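Split-soret cytochrome C (Desulfovibrio desulfuricans, PDB 1H21) is a dimeric cytochrome c carrying two haems c and one iron-sulfur centre, probably [2Fe-2S], per subunit, and may take part in electron transport for sulfate reduction. Local coordinates at the interface of chains A and B. Sequence-based numbering; all coordinates share one arbitrary frame. Chains: chain A/B, Split-soret cytochrome C.

Contact 1 and contact 2 lie well apart on the two-fold interface of the homodimer, with about 33 Å between the centres of their C-alpha atoms, and they share no residue or secondary-structure element. Contact 1 is loop against loop in the C-terminal haem-binding region, built round threonine hydroxyl bonds to backbone carbonyls. Contact 2 sets helix 87-99 and the loop at A:Phe17 against 3-10 helix 69-75 of chain B, through alanine, methionine and phenylalanine packing and a water shared by a serine and a glutamate. The subunits are thus clasped both beside the haems they share and in the region of the helical body.

Contact 1: the interface of chains A and B. Residues chain A 232, 238-241; chain B 232, 234-235, 239.
The carboxamide of A:Asn241 turns one face to B:Ser234, whose carbonyl oxygen O lies above it, displaced toward the side of CB and OD1 and 3.3 Å from the amide carbon CG. With CG anti to the backbone N (chi1 -168°), the A:Asn241 side chain reaches past the backbone of B:Ser234. Its OD1 meets a water at 3.2 Å, and that water is 2.7 Å from the hydroxyl OG of B:Ser234, a bridge that ties the two side chains together without a direct bond. A second pair of flat groups sits just inside. The peptide joining A:Gln240 to A:Asn241 lies face to face with the one joining B:Ser234 to B:Gly235, their planes nearly parallel, and A:Gln240 C is 3.5 Å from B:Gly235 N. B:Gly235 has a positive phi, and its CA comes to 3.7 Å from A:Gln240 CA, a close backbone approach with no side chain on the glycine to intervene.

At the centre A:Thr239 faces its own copy and the bonding is reciprocal. B:Thr239 OG1 donates to A:Thr239 O at 2.9 Å, in the carbonyl plane and with a C=O...O angle of 149°. The return bond, from A:Thr239 OG1 to B:Thr239 O, is 3.0 Å long, and here the donor is tilted 21° from the plane, so the two halves match only approximately. In both threonines OG1 stands between the backbone N and the carbonyl carbon, which turns the hydroxyl to the partner and leaves CG2 beside the N. A:Thr239 CB and B:Thr239 CB meet at 3.8 Å. The carbonyl oxygen of Cys232 from the opposite chain packs against each.

Cys232 is the second cysteine of the haem-binding CXXCH motif; B:Ser234 and B:Gly235 follow the motif's last residue, the axial His233. The whole patch is loop, in the C-terminal stretch after helix 204-213, in the region where the two subunits share the haems.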
loop_
_atom_site.group_PDB
_atom_site.type_symbol
_atom_site.label_atom_id
_atom_site.label_comp_id
_atom_site.label_asym_id
_atom_site.label_seq_id
_atom_site.Cartn_x
_atom_site.Cartn_y
_atom_site.Cartn_z
ATOM N N CYS A 232 -8.164 -14.882 -7.064
ATOM C CA CYS A 232 -9.350 -14.766 -6.243
ATOM C C CYS A 232 -10.668 -15.156 -6.871
ATOM O O CYS A 232 -11.590 -15.541 -6.158
ATOM C CB CYS A 232 -9.439 -13.328 -5.749
ATOM S SG CYS A 232 -7.950 -12.763 -4.888
ATOM N N ALA A 238 -8.236 -23.183 -2.639
ATOM C CA ALA A 238 -7.879 -22.147 -1.672
ATOM C C ALA A 238 -9.031 -21.182 -1.359
ATOM O O ALA A 238 -9.246 -20.831 -0.188
ATOM C CB ALA A 238 -6.669 -21.391 -2.150
ATOM N N THR A 239 -9.786 -20.786 -2.385
ATOM C CA THR A 239 -10.882 -19.843 -2.201
ATOM C C THR A 239 -12.248 -20.473 -1.940
ATOM O O THR A 239 -13.286 -19.815 -2.063
ATOM C CB THR A 239 -10.957 -18.767 -3.350
ATOM O OG1 THR A 239 -11.402 -19.355 -4.586
ATOM C CG2 THR A 239 -9.589 -18.126 -3.562
ATOM N N GLN A 240 -12.247 -21.762 -1.628
ATOM C CA GLN A 240 -13.478 -22.460 -1.277
ATOM C C GLN A 240 -13.653 -22.179 0.227
ATOM O O GLN A 240 -12.704 -21.757 0.879
ATOM C CB GLN A 240 -13.353 -23.972 -1.544
ATOM C CG GLN A 240 -13.350 -24.356 -3.014
ATOM C CD GLN A 240 -14.590 -23.869 -3.739
ATOM O OE1 GLN A 240 -15.703 -23.924 -3.198
ATOM N NE2 GLN A 240 -14.413 -23.389 -4.969
ATOM N N ASN A 241 -14.830 -22.433 0.788
ATOM C CA ASN A 241 -15.059 -22.159 2.214
ATOM C C ASN A 241 -14.160 -22.922 3.171
ATOM O O ASN A 241 -14.346 -24.116 3.354
ATOM C CB ASN A 241 -16.523 -22.414 2.571
ATOM C CG ASN A 241 -16.887 -21.877 3.940
ATOM O OD1 ASN A 241 -16.267 -20.943 4.459
ATOM N ND2 ASN A 241 -17.890 -22.485 4.548
ATOM N N CYS B 232 -12.124 -13.750 1.357
ATOM C CA CYS B 232 -11.480 -14.568 0.362
ATOM C C CYS B 232 -11.461 -16.067 0.596
ATOM O O CYS B 232 -11.249 -16.840 -0.333
ATOM C CB CYS B 232 -10.055 -14.063 0.167
ATOM S SG CYS B 232 -9.888 -12.283 -0.193
ATOM N N SER B 234 -14.039 -17.964 2.064
ATOM C CA SER B 234 -15.364 -18.411 2.472
ATOM C C SER B 234 -16.135 -19.143 1.378
ATOM O O SER B 234 -17.262 -19.553 1.592
ATOM C CB SER B 234 -16.206 -17.224 2.950
ATOM O OG SER B 234 -15.896 -16.886 4.285
ATOM N N GLY B 235 -15.545 -19.282 0.201
ATOM C CA GLY B 235 -16.224 -19.966 -0.872
ATOM C C GLY B 235 -17.532 -19.300 -1.246
ATOM O O GLY B 235 -18.496 -19.975 -1.621
ATOM N N THR B 239 -16.020 -15.684 -5.009
ATOM C CA THR B 239 -14.762 -16.389 -5.218
ATOM C C THR B 239 -14.839 -17.713 -5.969
ATOM O O THR B 239 -13.847 -18.436 -6.081
ATOM C CB THR B 239 -13.928 -16.529 -3.917
ATOM O OG1 THR B 239 -14.606 -17.345 -2.953
ATOM C CG2 THR B 239 -13.685 -15.153 -3.314
HETATM O O HOH W 1 -17.668 -18.359 5.716
#

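Contact 2: the interface of chains A and B. Residues chain A 17, 90, 94, 97; chain B 70-71, 73-74.
Apolar packing joins A:Ala94 and A:Ser97, on one side of helix 87-99, to B:Met71 and B:Ala74 of 3-10 helix 69-75 of chain B. The B:Met71 side chain runs extended from the backbone, CG anti to N (chi1 -178°), and then bends at chi3 (96°), which turns the methyl CE toward both A:Ala94 and the hydroxyl end of A:Tyr90. CE is 4.0 Å from the CB of A:Ala94 and reaches the phenol OH of A:Tyr90 at a similar distance, not the middle of its ring. A:Ala94 CB in turn covers one face of that ring near the rim, within its own chain, so the alanine methyl touches the ring on one side and meets the methionine methyl roughly at right angles to that. A turn further along, A:Ser97 CB rests on the backbone of B:Met71, 3.8 Å from its CA, and on the methyl of B:Ala74.

Aromatic contacts are made by A:Phe17, from a loop. B:Ala70 CB sits off one face of its ring, beyond the rim near CE2, 3.6 Å from that atom. The carboxylate of B:Glu73 comes in past the far edge, displaced toward the opposite face; its plane is turned 12° from the ring's, and its CD lies 3.7 Å from CZ. The carbonyl oxygen of A:Ser97 lies at the ring edge, in its plane, which sets the ring against the end of helix 87-99 of its own chain.

A water bridges the chains here. The B:Glu73 chain is extended beyond CG, which carries the carboxylate out to this site: the water lies 2.7 Å from its OE1 and 2.5 Å from the hydroxyl OG of A:Ser97.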
loop_
_atom_site.group_PDB
_atom_site.type_symbol
_atom_site.label_atom_id
_atom_site.label_comp_id
_atom_site.label_asym_id
_atom_site.label_seq_id
_atom_site.Cartn_x
_atom_site.Cartn_y
_atom_site.Cartn_z
ATOM N N PHE A 17 5.889 17.198 -7.912
ATOM C CA PHE A 17 6.671 16.462 -8.919
ATOM C C PHE A 17 7.823 17.321 -9.455
ATOM O O PHE A 17 8.285 17.123 -10.571
ATOM C CB PHE A 17 5.760 16.006 -10.077
ATOM C CG PHE A 17 4.385 15.529 -9.628
ATOM C CD1 PHE A 17 3.230 16.041 -10.210
ATOM C CD2 PHE A 17 4.243 14.622 -8.583
ATOM C CE1 PHE A 17 1.953 15.664 -9.754
ATOM C CE2 PHE A 17 2.971 14.250 -8.132
ATOM C CZ PHE A 17 1.826 14.781 -8.726
ATOM N N TYR A 90 5.730 -0.806 -3.219
ATOM C CA TYR A 90 5.303 0.554 -2.904
ATOM C C TYR A 90 6.512 1.491 -2.821
ATOM O O TYR A 90 6.527 2.566 -3.422
ATOM C CB TYR A 90 4.519 0.634 -1.596
ATOM C CG TYR A 90 4.120 2.051 -1.361
ATOM C CD1 TYR A 90 3.129 2.647 -2.145
ATOM C CD2 TYR A 90 4.803 2.843 -0.438
ATOM C CE1 TYR A 90 2.834 3.987 -2.018
ATOM C CE2 TYR A 90 4.506 4.214 -0.305
ATOM C CZ TYR A 90 3.524 4.766 -1.099
ATOM O OH TYR A 90 3.223 6.087 -0.972
ATOM N N ALA A 94 6.624 4.623 -5.252
ATOM C CA ALA A 94 6.402 5.904 -4.595
ATOM C C ALA A 94 7.378 6.941 -5.063
ATOM O O ALA A 94 7.033 8.130 -5.147
ATOM C CB ALA A 94 6.495 5.759 -3.088
ATOM N N SER A 97 6.564 9.243 -7.946
ATOM C CA SER A 97 5.721 10.394 -7.698
ATOM C C SER A 97 6.455 11.618 -7.193
ATOM O O SER A 97 5.852 12.684 -7.025
ATOM C CB SER A 97 4.517 10.029 -6.848
ATOM O OG SER A 97 3.616 9.242 -7.632
ATOM N N ALA B 70 2.857 15.772 -2.645
ATOM C CA ALA B 70 2.300 15.189 -3.879
ATOM C C ALA B 70 2.742 13.751 -4.129
ATOM O O ALA B 70 2.140 13.051 -4.942
ATOM C CB ALA B 70 2.619 16.059 -5.092
ATOM N N MET B 71 3.787 13.310 -3.436
ATOM C CA MET B 71 4.239 11.946 -3.609
ATOM C C MET B 71 3.083 11.009 -3.255
ATOM O O MET B 71 2.924 9.930 -3.848
ATOM C CB MET B 71 5.437 11.629 -2.713
ATOM C CG MET B 71 5.945 10.202 -2.919
ATOM S SD MET B 71 7.144 9.712 -1.692
ATOM C CE MET B 71 6.120 8.832 -0.489
ATOM N N GLU B 73 0.276 11.031 -4.161
ATOM C CA GLU B 73 -0.632 10.793 -5.277
ATOM C C GLU B 73 -0.370 9.351 -5.742
ATOM O O GLU B 73 -1.220 8.699 -6.356
ATOM C CB GLU B 73 -0.373 11.767 -6.428
ATOM C CG GLU B 73 -1.402 11.666 -7.552
ATOM C CD GLU B 73 -0.989 12.389 -8.825
ATOM O OE1 GLU B 73 0.214 12.418 -9.173
ATOM O OE2 GLU B 73 -1.879 12.920 -9.509
ATOM N N ALA B 74 0.799 8.845 -5.369
ATOM C CA ALA B 74 1.213 7.497 -5.722
ATOM C C ALA B 74 0.159 6.484 -5.290
ATOM O O ALA B 74 -0.074 5.489 -5.967
ATOM C CB ALA B 74 2.575 7.173 -5.050
HETATM O O HOH W 2 2.198 10.562 -9.275
#